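Local atomic coordinates of DNA repair protein RAD7 (Saccharomyces cerevisiae, PDB entry 5ZB2), a protein that takes part in global genome nucleotide excision repair in yeast, removing damage from nontranscribed DNA as a component of the global genome repair complex. Residues Ser85-Ser99 with Gln112-Leu125. Sequence-based numbering, arbitrary orientation.
Sequences SKISFDGYKTLAIFS and QLNHESLLYIAEKL. With 9FO (3,6,9,12,15,18,21,24,27,30,33,36,39,42,45,48,51,54,57-nonadecaoxanonapentacontane-1,59-diol), chain K.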
ATOM      1  N   SER A  85       1.628 -13.963 -10.600  1.00 33.75           N
ATOM      2  CA  SER A  85       2.966 -13.399 -10.756  1.00 35.51           C
ATOM      3  C   SER A  85       2.943 -11.876 -10.812  1.00 34.72           C
ATOM      4  O   SER A  85       3.828 -11.215 -10.258  1.00 34.48           O
ATOM      5  CB  SER A  85       3.630 -13.968 -12.012  1.00 35.75           C
ATOM      6  OG  SER A  85       3.963 -15.328 -11.828  1.00 37.59           O
ATOM      7  N   LYS A  86       1.936 -11.299 -11.469  1.00 33.21           N
ATOM      8  CA  LYS A  86       1.882  -9.860 -11.690  1.00 36.20           C
ATOM      9  C   LYS A  86       1.174  -9.096 -10.574  1.00 36.28           C
ATOM     10  O   LYS A  86       1.111  -7.863 -10.637  1.00 34.01           O
ATOM     11  CB  LYS A  86       1.194  -9.568 -13.028  1.00 38.24           C
ATOM     12  CG  LYS A  86       1.950 -10.111 -14.232  1.00 42.47           C
ATOM     13  CD  LYS A  86       1.239  -9.787 -15.537  1.00 49.26           C
ATOM     14  CE  LYS A  86       2.031 -10.275 -16.739  1.00 62.36           C
ATOM     15  NZ  LYS A  86       1.393  -9.885 -18.028  1.00 91.68           N
ATOM     16  N   ILE A  87       0.644  -9.782  -9.565  1.00 34.73           N
ATOM     17  CA  ILE A  87      -0.008  -9.114  -8.440  1.00 34.18           C
ATOM     18  C   ILE A  87       1.058  -8.618  -7.471  1.00 33.41           C
ATOM     19  O   ILE A  87       1.899  -9.394  -7.004  1.00 34.81           O
ATOM     20  CB  ILE A  87      -0.993 -10.065  -7.740  1.00 33.44           C
ATOM     21  CG1 ILE A  87      -2.154 -10.407  -8.681  1.00 35.64           C
ATOM     22  CG2 ILE A  87      -1.515  -9.457  -6.423  1.00 31.47           C
ATOM     23  CD1 ILE A  87      -3.048 -11.532  -8.175  1.00 34.15           C
ATOM     24  N   SER A  88       1.012  -7.328  -7.150  1.00 32.56           N
ATOM     25  CA  SER A  88       2.014  -6.729  -6.282  1.00 36.52           C
ATOM     26  C   SER A  88       1.676  -6.985  -4.818  1.00 33.67           C
ATOM     27  O   SER A  88       0.606  -7.494  -4.475  1.00 30.88           O
ATOM     28  CB  SER A  88       2.113  -5.224  -6.527  1.00 34.65           C
ATOM     29  OG  SER A  88       1.009  -4.553  -5.946  1.00 32.20           O
ATOM     30  N   PHE A  89       2.607  -6.608  -3.937  1.00 34.48           N
ATOM     31  CA  PHE A  89       2.356  -6.756  -2.507  1.00 37.01           C
ATOM     32  C   PHE A  89       1.162  -5.922  -2.071  1.00 36.96           C
ATOM     33  O   PHE A  89       0.427  -6.321  -1.159  1.00 34.00           O
ATOM     34  CB  PHE A  89       3.605  -6.382  -1.705  1.00 37.34           C
ATOM     35  CG  PHE A  89       3.882  -4.905  -1.647  1.00 39.96           C
ATOM     36  CD1 PHE A  89       4.448  -4.249  -2.724  1.00 44.90           C
ATOM     37  CD2 PHE A  89       3.594  -4.179  -0.501  1.00 41.79           C
ATOM     38  CE1 PHE A  89       4.710  -2.890  -2.668  1.00 47.72           C
ATOM     39  CE2 PHE A  89       3.854  -2.820  -0.439  1.00 44.74           C
ATOM     40  CZ  PHE A  89       4.412  -2.176  -1.526  1.00 47.22           C
ATOM     41  N   ASP A  90       0.939  -4.771  -2.715  1.00 34.98           N
ATOM     42  CA  ASP A  90      -0.245  -3.973  -2.413  1.00 38.86           C
ATOM     43  C   ASP A  90      -1.510  -4.658  -2.915  1.00 36.78           C
ATOM     44  O   ASP A  90      -2.568  -4.563  -2.281  1.00 36.95           O
ATOM     45  CB  ASP A  90      -0.116  -2.574  -3.022  1.00 41.34           C
ATOM     46  CG  ASP A  90       0.715  -1.633  -2.165  1.00 42.88           C
ATOM     47  OD1 ASP A  90       0.862  -1.894  -0.952  1.00 40.30           O
ATOM     48  OD2 ASP A  90       1.209  -0.618  -2.704  1.00 44.20           O
ATOM     49  N   GLY A  91      -1.428  -5.344  -4.055  1.00 36.53           N
ATOM     50  CA  GLY A  91      -2.570  -6.115  -4.524  1.00 38.13           C
ATOM     51  C   GLY A  91      -3.038  -7.132  -3.501  1.00 34.92           C
ATOM     52  O   GLY A  91      -4.235  -7.264  -3.237  1.00 30.80           O
ATOM     53  N   TYR A  92      -2.092  -7.863  -2.903  1.00 35.04           N
ATOM     54  CA  TYR A  92      -2.452  -8.850  -1.891  1.00 33.80           C
ATOM     55  C   TYR A  92      -3.069  -8.184  -0.669  1.00 35.58           C
ATOM     56  O   TYR A  92      -4.023  -8.710  -0.079  1.00 35.19           O
ATOM     57  CB  TYR A  92      -1.220  -9.660  -1.492  1.00 35.27           C
ATOM     58  CG  TYR A  92      -0.671 -10.536  -2.595  1.00 34.55           C
ATOM     59  CD1 TYR A  92      -1.376 -11.649  -3.040  1.00 34.57           C
ATOM     60  CD2 TYR A  92       0.557 -10.264  -3.181  1.00 33.67           C
ATOM     61  CE1 TYR A  92      -0.880 -12.456  -4.045  1.00 34.99           C
ATOM     62  CE2 TYR A  92       1.063 -11.070  -4.186  1.00 34.59           C
ATOM     63  CZ  TYR A  92       0.341 -12.163  -4.611  1.00 33.94           C
ATOM     64  OH  TYR A  92       0.838 -12.964  -5.609  1.00 30.51           O
ATOM     65  N   LYS A  93      -2.536  -7.026  -0.271  1.00 36.93           N
ATOM     66  CA  LYS A  93      -3.091  -6.310   0.873  1.00 38.33           C
ATOM     67  C   LYS A  93      -4.516  -5.844   0.593  1.00 38.44           C
ATOM     68  O   LYS A  93      -5.386  -5.934   1.464  1.00 37.27           O
ATOM     69  CB  LYS A  93      -2.189  -5.124   1.228  1.00 39.28           C
ATOM     70  CG  LYS A  93      -0.835  -5.531   1.808  1.00 38.84           C
ATOM     71  CD  LYS A  93       0.266  -4.507   1.514  1.00 38.82           C
ATOM     72  CE  LYS A  93       0.018  -3.174   2.210  1.00 42.15           C
ATOM     73  NZ  LYS A  93       1.098  -2.183   1.924  1.00 41.80           N
ATOM     74  N   THR A  94      -4.777  -5.351  -0.621  1.00 37.08           N
ATOM     75  CA  THR A  94      -6.115  -4.861  -0.939  1.00 40.23           C
ATOM     76  C   THR A  94      -7.117  -6.008  -0.983  1.00 38.24           C
ATOM     77  O   THR A  94      -8.241  -5.882  -0.480  1.00 38.48           O
ATOM     78  CB  THR A  94      -6.104  -4.105  -2.273  1.00 42.16           C
ATOM     79  OG1 THR A  94      -5.138  -3.048  -2.226  1.00 43.37           O
ATOM     80  CG2 THR A  94      -7.476  -3.512  -2.571  1.00 44.79           C
ATOM     81  N   LEU A  95      -6.725  -7.137  -1.577  1.00 38.76           N
ATOM     82  CA  LEU A  95      -7.585  -8.317  -1.582  1.00 38.11           C
ATOM     83  C   LEU A  95      -8.011  -8.685  -0.164  1.00 40.01           C
ATOM     84  O   LEU A  95      -9.198  -8.901   0.106  1.00 40.85           O
ATOM     85  CB  LEU A  95      -6.851  -9.484  -2.248  1.00 38.48           C
ATOM     86  CG  LEU A  95      -7.573 -10.835  -2.252  1.00 36.71           C
ATOM     87  CD1 LEU A  95      -8.804 -10.777  -3.146  1.00 38.01           C
ATOM     88  CD2 LEU A  95      -6.628 -11.944  -2.688  1.00 34.82           C
ATOM     89  N   ALA A  96      -7.051  -8.750   0.759  1.00 38.45           N
ATOM     90  CA  ALA A  96      -7.375  -9.111   2.135  1.00 39.08           C
ATOM     91  C   ALA A  96      -8.340  -8.111   2.759  1.00 42.07           C
ATOM     92  O   ALA A  96      -9.249  -8.495   3.503  1.00 43.02           O
ATOM     93  CB  ALA A  96      -6.099  -9.209   2.971  1.00 38.05           C
ATOM     94  N   ILE A  97      -8.158  -6.820   2.472  1.00 41.21           N
ATOM     95  CA  ILE A  97      -9.016  -5.802   3.072  1.00 42.29           C
ATOM     96  C   ILE A  97     -10.445  -5.930   2.555  1.00 44.05           C
ATOM     97  O   ILE A  97     -11.408  -5.749   3.310  1.00 44.22           O
ATOM     98  CB  ILE A  97      -8.433  -4.400   2.808  1.00 46.54           C
ATOM     99  CG1 ILE A  97      -7.126  -4.205   3.587  1.00 47.46           C
ATOM    100  CG2 ILE A  97      -9.432  -3.301   3.160  1.00 50.47           C
ATOM    101  CD1 ILE A  97      -7.262  -4.289   5.100  1.00 49.11           C
ATOM    102  N   PHE A  98     -10.609  -6.257   1.272  1.00 43.95           N
ATOM    103  CA  PHE A  98     -11.907  -6.193   0.612  1.00 45.59           C
ATOM    104  C   PHE A  98     -12.527  -7.567   0.351  1.00 45.26           C
ATOM    105  O   PHE A  98     -13.465  -7.669  -0.446  1.00 45.30           O
ATOM    106  CB  PHE A  98     -11.779  -5.424  -0.705  1.00 46.96           C
ATOM    107  CG  PHE A  98     -11.639  -3.934  -0.536  1.00 48.79           C
ATOM    108  CD1 PHE A  98     -12.468  -3.235   0.324  1.00 52.28           C
ATOM    109  CD2 PHE A  98     -10.684  -3.230  -1.254  1.00 48.54           C
ATOM    110  CE1 PHE A  98     -12.345  -1.866   0.470  1.00 56.04           C
ATOM    111  CE2 PHE A  98     -10.556  -1.863  -1.108  1.00 52.93           C
ATOM    112  CZ  PHE A  98     -11.387  -1.182  -0.246  1.00 57.15           C
ATOM    113  N   SER A  99     -12.047  -8.624   1.010  1.00 45.12           N
ATOM    114  CA  SER A  99     -12.612  -9.967   0.845  1.00 46.23           C
ATOM    115  C   SER A  99     -12.707 -10.660   2.197  1.00 47.27           C
ATOM    116  O   SER A  99     -12.200 -11.770   2.382  1.00 46.23           O
ATOM    117  CB  SER A  99     -11.775 -10.794  -0.132  1.00 44.38           C
ATOM    118  OG  SER A  99     -11.797 -10.228  -1.427  1.00 54.03           O
ATOM    119  N   GLN A 112       5.571 -12.112  -5.670  1.00 29.39           N
ATOM    120  CA  GLN A 112       5.691 -10.802  -5.036  1.00 33.31           C
ATOM    121  C   GLN A 112       5.099 -10.756  -3.633  1.00 33.82           C
ATOM    122  O   GLN A 112       5.216  -9.727  -2.960  1.00 31.64           O
ATOM    123  CB  GLN A 112       5.027  -9.729  -5.908  1.00 33.78           C
ATOM    124  CG  GLN A 112       5.585  -9.676  -7.322  1.00 33.44           C
ATOM    125  CD  GLN A 112       5.113  -8.465  -8.097  1.00 37.41           C
ATOM    126  OE1 GLN A 112       5.155  -7.339  -7.597  1.00 37.11           O
ATOM    127  NE2 GLN A 112       4.664  -8.688  -9.330  1.00 35.19           N
ATOM    128  N   LEU A 113       4.474 -11.836  -3.174  1.00 33.04           N
ATOM    129  CA  LEU A 113       3.960 -11.880  -1.812  1.00 35.97           C
ATOM    130  C   LEU A 113       5.110 -11.727  -0.823  1.00 33.46           C
ATOM    131  O   LEU A 113       6.044 -12.533  -0.821  1.00 34.03           O
ATOM    132  CB  LEU A 113       3.218 -13.197  -1.583  1.00 35.65           C
ATOM    133  CG  LEU A 113       2.334 -13.282  -0.336  1.00 39.76           C
ATOM    134  CD1 LEU A 113       1.262 -14.342  -0.519  1.00 47.03           C
ATOM    135  CD2 LEU A 113       3.146 -13.596   0.904  1.00 43.33           C
ATOM    136  N   ASN A 114       5.050 -10.691   0.011  1.00 35.70           N
ATOM    137  CA  ASN A 114       6.124 -10.393   0.950  1.00 37.57           C
ATOM    138  C   ASN A 114       5.607 -10.453   2.385  1.00 37.99           C
ATOM    139  O   ASN A 114       4.454 -10.806   2.651  1.00 35.70           O
ATOM    140  CB  ASN A 114       6.763  -9.032   0.641  1.00 36.03           C
ATOM    141  CG  ASN A 114       5.837  -7.847   0.923  1.00 38.44           C
ATOM    142  OD1 ASN A 114       4.717  -8.000   1.424  1.00 35.67           O
ATOM    143  ND2 ASN A 114       6.318  -6.649   0.606  1.00 41.08           N
ATOM    144  N   HIS A 115       6.502 -10.108   3.312  1.00 37.41           N
ATOM    145  CA  HIS A 115       6.202 -10.150   4.739  1.00 40.91           C
ATOM    146  C   HIS A 115       4.879  -9.456   5.051  1.00 40.99           C
ATOM    147  O   HIS A 115       3.970 -10.051   5.639  1.00 39.00           O
ATOM    148  CB  HIS A 115       7.361  -9.502   5.506  1.00 43.07           C
ATOM    149  CG  HIS A 115       7.160  -9.435   6.989  1.00 52.48           C
ATOM    150  ND1 HIS A 115       7.681 -10.373   7.855  1.00 54.00           N
ATOM    151  CD2 HIS A 115       6.525  -8.522   7.762  1.00 61.41           C
ATOM    152  CE1 HIS A 115       7.364 -10.048   9.096  1.00 51.73           C
ATOM    153  NE2 HIS A 115       6.662  -8.930   9.067  1.00 53.04           N
ATOM    154  N   GLU A 116       4.755  -8.190   4.653  1.00 40.96           N
ATOM    155  CA  GLU A 116       3.544  -7.435   4.957  1.00 41.92           C
ATOM    156  C   GLU A 116       2.320  -8.067   4.304  1.00 38.08           C
ATOM    157  O   GLU A 116       1.248  -8.128   4.914  1.00 37.10           O
ATOM    158  CB  GLU A 116       3.716  -5.982   4.509  1.00 39.84           C
ATOM    159  CG  GLU A 116       2.501  -5.102   4.735  1.00 42.63           C
ATOM    160  CD  GLU A 116       2.741  -3.662   4.309  1.00 44.92           C
ATOM    161  OE1 GLU A 116       2.436  -2.756   5.108  1.00 46.37           O
ATOM    162  OE2 GLU A 116       3.239  -3.437   3.182  1.00 41.36           O
ATOM    163  N   SER A 117       2.461  -8.543   3.064  1.00 38.46           N
ATOM    164  CA  SER A 117       1.335  -9.177   2.383  1.00 37.98           C
ATOM    165  C   SER A 117       0.859 -10.410   3.141  1.00 35.86           C
ATOM    166  O   SER A 117      -0.348 -10.619   3.308  1.00 34.91           O
ATOM    167  CB  SER A 117       1.726  -9.557   0.954  1.00 35.06           C
ATOM    168  OG  SER A 117       2.171  -8.431   0.228  1.00 39.34           O
ATOM    169  N   LEU A 118       1.797 -11.238   3.607  1.00 36.39           N
ATOM    170  CA  LEU A 118       1.429 -12.473   4.293  1.00 37.33           C
ATOM    171  C   LEU A 118       0.709 -12.187   5.606  1.00 37.74           C
ATOM    172  O   LEU A 118      -0.262 -12.872   5.948  1.00 34.26           O
ATOM    173  CB  LEU A 118       2.675 -13.326   4.536  1.00 36.77           C
ATOM    174  CG  LEU A 118       2.451 -14.733   5.092  1.00 38.60           C
ATOM    175  CD1 LEU A 118       1.541 -15.557   4.187  1.00 35.86           C
ATOM    176  CD2 LEU A 118       3.791 -15.432   5.296  1.00 37.49           C
ATOM    177  N   LEU A 119       1.168 -11.179   6.359  1.00 37.53           N
ATOM    178  CA  LEU A 119       0.538 -10.870   7.639  1.00 40.86           C
ATOM    179  C   LEU A 119      -0.808 -10.172   7.459  1.00 39.71           C
ATOM    180  O   LEU A 119      -1.694 -10.314   8.308  1.00 40.91           O
ATOM    181  CB  LEU A 119       1.477 -10.017   8.493  1.00 43.52           C
ATOM    182  CG  LEU A 119       2.850 -10.634   8.784  1.00 45.47           C
ATOM    183  CD1 LEU A 119       3.628  -9.773   9.766  1.00 52.30           C
ATOM    184  CD2 LEU A 119       2.735 -12.057   9.311  1.00 46.05           C
ATOM    185  N   TYR A 120      -0.989  -9.421   6.371  1.00 34.65           N
ATOM    186  CA  TYR A 120      -2.319  -8.911   6.046  1.00 38.99           C
ATOM    187  C   TYR A 120      -3.307 -10.059   5.868  1.00 39.01           C
ATOM    188  O   TYR A 120      -4.426 -10.022   6.391  1.00 40.38           O
ATOM    189  CB  TYR A 120      -2.262  -8.063   4.776  1.00 39.27           C
ATOM    190  CG  TYR A 120      -2.176  -6.571   4.995  1.00 42.88           C
ATOM    191  CD1 TYR A 120      -1.048  -5.991   5.561  1.00 44.85           C
ATOM    192  CD2 TYR A 120      -3.213  -5.735   4.597  1.00 42.62           C
ATOM    193  CE1 TYR A 120      -0.963  -4.620   5.744  1.00 47.30           C
ATOM    194  CE2 TYR A 120      -3.138  -4.366   4.773  1.00 45.48           C
ATOM    195  CZ  TYR A 120      -2.012  -3.814   5.345  1.00 48.39           C
ATOM    196  OH  TYR A 120      -1.941  -2.451   5.519  1.00 48.42           O
ATOM    197  N   ILE A 121      -2.905 -11.091   5.121  1.00 37.14           N
ATOM    198  CA  ILE A 121      -3.777 -12.240   4.885  1.00 37.80           C
ATOM    199  C   ILE A 121      -4.170 -12.890   6.206  1.00 38.07           C
ATOM    200  O   ILE A 121      -5.345 -13.186   6.450  1.00 37.27           O
ATOM    201  CB  ILE A 121      -3.088 -13.241   3.941  1.00 36.63           C
ATOM    202  CG1 ILE A 121      -3.027 -12.658   2.532  1.00 34.78           C
ATOM    203  CG2 ILE A 121      -3.810 -14.592   3.931  1.00 36.05           C
ATOM    204  CD1 ILE A 121      -2.124 -13.413   1.594  1.00 36.51           C
ATOM    205  N   ALA A 122      -3.190 -13.125   7.079  1.00 37.38           N
ATOM    206  CA  ALA A 122      -3.467 -13.805   8.340  1.00 39.41           C
ATOM    207  C   ALA A 122      -4.315 -12.956   9.282  1.00 40.96           C
ATOM    208  O   ALA A 122      -5.116 -13.502  10.050  1.00 41.05           O
ATOM    209  CB  ALA A 122      -2.156 -14.183   9.028  1.00 37.90           C
ATOM    210  N   GLU A 123      -4.160 -11.631   9.246  1.00 42.48           N
ATOM    211  CA  GLU A 123      -4.795 -10.774  10.239  1.00 43.63           C
ATOM    212  C   GLU A 123      -6.083 -10.117   9.760  1.00 42.05           C
ATOM    213  O   GLU A 123      -6.893  -9.713  10.599  1.00 44.84           O
ATOM    214  CB  GLU A 123      -3.813  -9.691  10.696  1.00 47.57           C
ATOM    215  CG  GLU A 123      -2.605 -10.264  11.430  1.00 52.59           C
ATOM    216  CD  GLU A 123      -1.686  -9.202  11.999  1.00 63.32           C
ATOM    217  OE1 GLU A 123      -1.591  -8.106  11.403  1.00 66.46           O
ATOM    218  OE2 GLU A 123      -1.056  -9.464  13.046  1.00 65.82           O
ATOM    219  N   LYS A 124      -6.305 -10.010   8.450  1.00 41.13           N
ATOM    220  CA  LYS A 124      -7.493  -9.346   7.929  1.00 43.53           C
ATOM    221  C   LYS A 124      -8.556 -10.312   7.427  1.00 43.30           C
ATOM    222  O   LYS A 124      -9.681  -9.878   7.155  1.00 42.20           O
ATOM    223  CB  LYS A 124      -7.110  -8.388   6.793  1.00 43.10           C
ATOM    224  CG  LYS A 124      -6.110  -7.308   7.194  1.00 45.26           C
ATOM    225  CD  LYS A 124      -6.644  -6.440   8.310  1.00 53.77           C
ATOM    226  CE  LYS A 124      -5.613  -5.435   8.758  1.00 65.84           C
ATOM    227  NZ  LYS A 124      -6.069  -4.693   9.969  1.00 68.04           N
ATOM    228  N   LEU A 125      -8.229 -11.598   7.286  1.00 40.93           N
ATOM    229  CA  LEU A 125      -9.197 -12.601   6.863  1.00 42.17           C
ATOM    230  C   LEU A 125      -9.553 -13.472   8.061  1.00 42.32           C
ATOM    231  O   LEU A 125      -8.981 -14.557   8.232  1.00 41.01           O
ATOM    232  CB  LEU A 125      -8.638 -13.448   5.717  1.00 42.05           C
ATOM    233  CG  LEU A 125      -8.265 -12.679   4.450  1.00 40.87           C
ATOM    234  CD1 LEU A 125      -7.632 -13.622   3.438  1.00 41.54           C
ATOM    235  CD2 LEU A 125      -9.475 -11.982   3.847  1.00 43.20           C
TER
HETATM  236  OAA 9FO K 609      -4.873   2.499  10.485  0.50 64.89           O
HETATM  237  CAB 9FO K 609      -5.703   2.312   9.373  0.50 59.31           C
HETATM  238  CAC 9FO K 609      -6.067   3.669   8.773  0.50 54.69           C
HETATM  239  OAD 9FO K 609      -7.208   3.551   7.973  0.50 55.34           O
HETATM  240  CAE 9FO K 609      -6.996   2.966   6.722  0.50 55.15           C
HETATM  241  CAF 9FO K 609      -8.339   2.537   6.132  0.50 56.42           C
HETATM  242  OAG 9FO K 609      -8.149   1.442   5.284  0.50 57.49           O
HETATM  243  CAH 9FO K 609      -8.011   0.219   5.949  0.50 57.66           C
HETATM  244  CAI 9FO K 609      -6.921  -0.587   5.255  0.50 55.74           C
HETATM  245  OAJ 9FO K 609      -5.687  -0.183   5.770  0.50 54.91           O
HETATM  246  CAK 9FO K 609      -4.657  -0.113   4.827  0.50 53.65           C
HETATM  247  CAL 9FO K 609      -3.488   0.668   5.417  0.50 52.67           C
HETATM  248  OAM 9FO K 609      -3.008   1.582   4.473  0.50 50.69           O
HETATM  249  CAN 9FO K 609      -2.605   2.803   5.019  0.50 48.54           C
HETATM  250  CAO 9FO K 609      -3.833   3.659   5.288  0.50 49.49           C
HETATM  251  OAP 9FO K 609      -3.749   4.847   4.553  0.50 47.40           O
HETATM  252  CAQ 9FO K 609      -4.925   5.599   4.566  0.50 49.35           C
HETATM  253  CAR 9FO K 609      -5.911   4.993   3.576  0.50 51.41           C
HETATM  254  OAS 9FO K 609      -6.940   5.897   3.303  0.50 51.58           O
HETATM  255  CAT 9FO K 609      -8.184   5.292   3.089  0.50 54.41           C
HETATM  256  CAU 9FO K 609      -8.166   4.412   1.839  0.50 56.88           C
HETATM  257  OAV 9FO K 609      -8.535   3.109   2.188  0.50 58.13           O
HETATM  258  CAW 9FO K 609      -8.401   2.179   1.152  0.50 58.12           C
HETATM  259  CAX 9FO K 609      -8.738   0.785   1.680  0.50 58.17           C
HETATM  260  OAY 9FO K 609      -7.565   0.071   1.953  0.50 55.49           O
HETATM  261  CAZ 9FO K 609      -6.915  -0.450   0.828  0.50 53.84           C
HETATM  262  CBA 9FO K 609      -5.824  -1.418   1.279  0.50 52.67           C
HETATM  263  OBB 9FO K 609      -4.585  -1.047   0.749  0.50 52.02           O
HETATM  264  CBC 9FO K 609      -3.790  -0.243   1.575  0.50 51.87           C
HETATM  265  CBD 9FO K 609      -2.401  -0.138   0.953  0.50 50.51           C
HETATM  266  OBE 9FO K 609      -2.420   0.846  -0.036  0.50 50.57           O
HETATM  267  CBF 9FO K 609      -1.752   0.463  -1.200  0.50 49.66           C
HETATM  268  CBG 9FO K 609      -1.744   1.627  -2.185  0.50 51.08           C
HETATM  269  OBH 9FO K 609      -2.747   2.540  -1.825  0.50 51.91           O
HETATM  270  CBI 9FO K 609      -3.251   3.307  -2.885  0.50 52.42           C
HETATM  271  CBJ 9FO K 609      -4.652   3.809  -2.543  0.50 53.38           C
HETATM  272  OBK 9FO K 609      -5.462   3.694  -3.682  0.50 55.04           O
HETATM  273  CBL 9FO K 609      -6.753   3.197  -3.453  0.50 56.59           C
HETATM  274  CBM 9FO K 609      -7.290   2.594  -4.747  0.50 58.28           C
HETATM  275  OBN 9FO K 609      -8.463   1.880  -4.480  0.50 59.41           O
HETATM  276  CBO 9FO K 609      -8.275   0.515  -4.233  0.50 57.70           C
HETATM  277  CBP 9FO K 609      -8.122  -0.251  -5.547  0.50 55.21           C
HETATM  278  OBQ 9FO K 609      -7.350  -1.390  -5.292  0.50 52.05           O
HETATM  279  CBR 9FO K 609      -6.618  -1.901  -6.370  0.50 51.47           C
HETATM  280  CBS 9FO K 609      -5.425  -2.648  -5.785  0.50 49.53           C
HETATM  281  OBT 9FO K 609      -4.269  -2.280  -6.480  0.50 48.47           O
HETATM  282  CBU 9FO K 609      -3.100  -2.288  -5.711  0.50 47.27           C
HETATM  283  CBV 9FO K 609      -2.066  -1.397  -6.385  0.50 49.28           C
HETATM  284  OBW 9FO K 609      -2.262  -0.083  -5.953  0.50 51.44           O
HETATM  285  CBX 9FO K 609      -1.398   0.847  -6.543  0.50 52.79           C
HETATM  286  CBY 9FO K 609      -1.938   2.258  -6.326  0.50 53.82           C
HETATM  287  OBZ 9FO K 609      -3.312   2.297  -6.591  0.50 54.73           O
HETATM  288  CCA 9FO K 609      -3.687   3.318  -7.474  0.50 55.99           C
HETATM  289  CCB 9FO K 609      -5.200   3.511  -7.414  0.50 57.50           C
HETATM  290  OCC 9FO K 609      -5.880   2.684  -8.315  0.50 58.45           O
HETATM  291  CCD 9FO K 609      -5.767   1.304  -8.112  0.50 56.13           C
HETATM  292  CCE 9FO K 609      -4.635   0.794  -9.002  0.50 55.75           C
HETATM  293  OCF 9FO K 609      -5.046  -0.312  -9.753  0.50 55.14           O
HETATM  294  CCG 9FO K 609      -3.994  -1.063 -10.294  0.50 54.48           C
HETATM  295  CCH 9FO K 609      -2.968  -0.158 -10.979  0.50 59.37           C
HETATM  296  OCI 9FO K 609      -2.241  -0.896 -11.922  0.50 64.70           O
HETATM  297  O   HOH W   1       3.719  -6.656 -11.540  1.00 44.66           O
HETATM  298  O   HOH W   2       2.963 -12.054  -6.864  1.00 34.09           O
HETATM  299  O   HOH W   3       5.300  -6.198  -5.107  1.00 35.78           O
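Lys93 lies across the ring of Tyr120, its CG 3.6 Å from the ring centroid and only 12° off the normal, a CH-pi contact made by the aliphatic part of a charged side chain. The chain then bends (chi3 66°), turning the amine toward Glu116, and Lys93 NZ meets Glu116 OE2 at 2.8 Å from above the carboxylate plane. Asp90 OD1 receives Lys93 NZ at 2.9 Å, nearly along its C-O bond, and Asp90 of the second subunit, another copy of this protein, adds a further salt bridge. With an alanine in place of Lys93, Asp90 and Glu116 would probably lose the cation that joins them, and one face of the Tyr120 ring its cover. Glu116 OE2 also sits at the edge of the Phe89 ring, the carboxylate nearly coplanar with it. Toward the C-terminal ends, Ala96 CB packs at 4.3 Å from Leu125 CG, while Ile97 runs alongside Lys124. At the N-terminal ends, Gln112 NE2 donates to Ser85 O (2.8 Å) in the carbonyl plane, and a water joins Gln112 OE1 to Phe89 N. Behind these contacts, Ser88, its OG also hydrogen-bonded to Asp65, and Asn114 cap the two helices; Asn114 OD1 receives Ser117 N at 2.8 Å. Tyr92 is held between Ile87 CG2 and Leu113 CB on opposite ring faces and reaches Leu107 of strand 104-108. A polyether chain runs past Asp90, Thr94, Ile97 and Tyr120. The axes of helices 89-98 and 115-124 approach to 8.6 Å, nearly parallel at 8°, as successive convex-side helices of the leucine-rich-repeat solenoid in Rad7's C-terminal part, the intervening strand on its concave side.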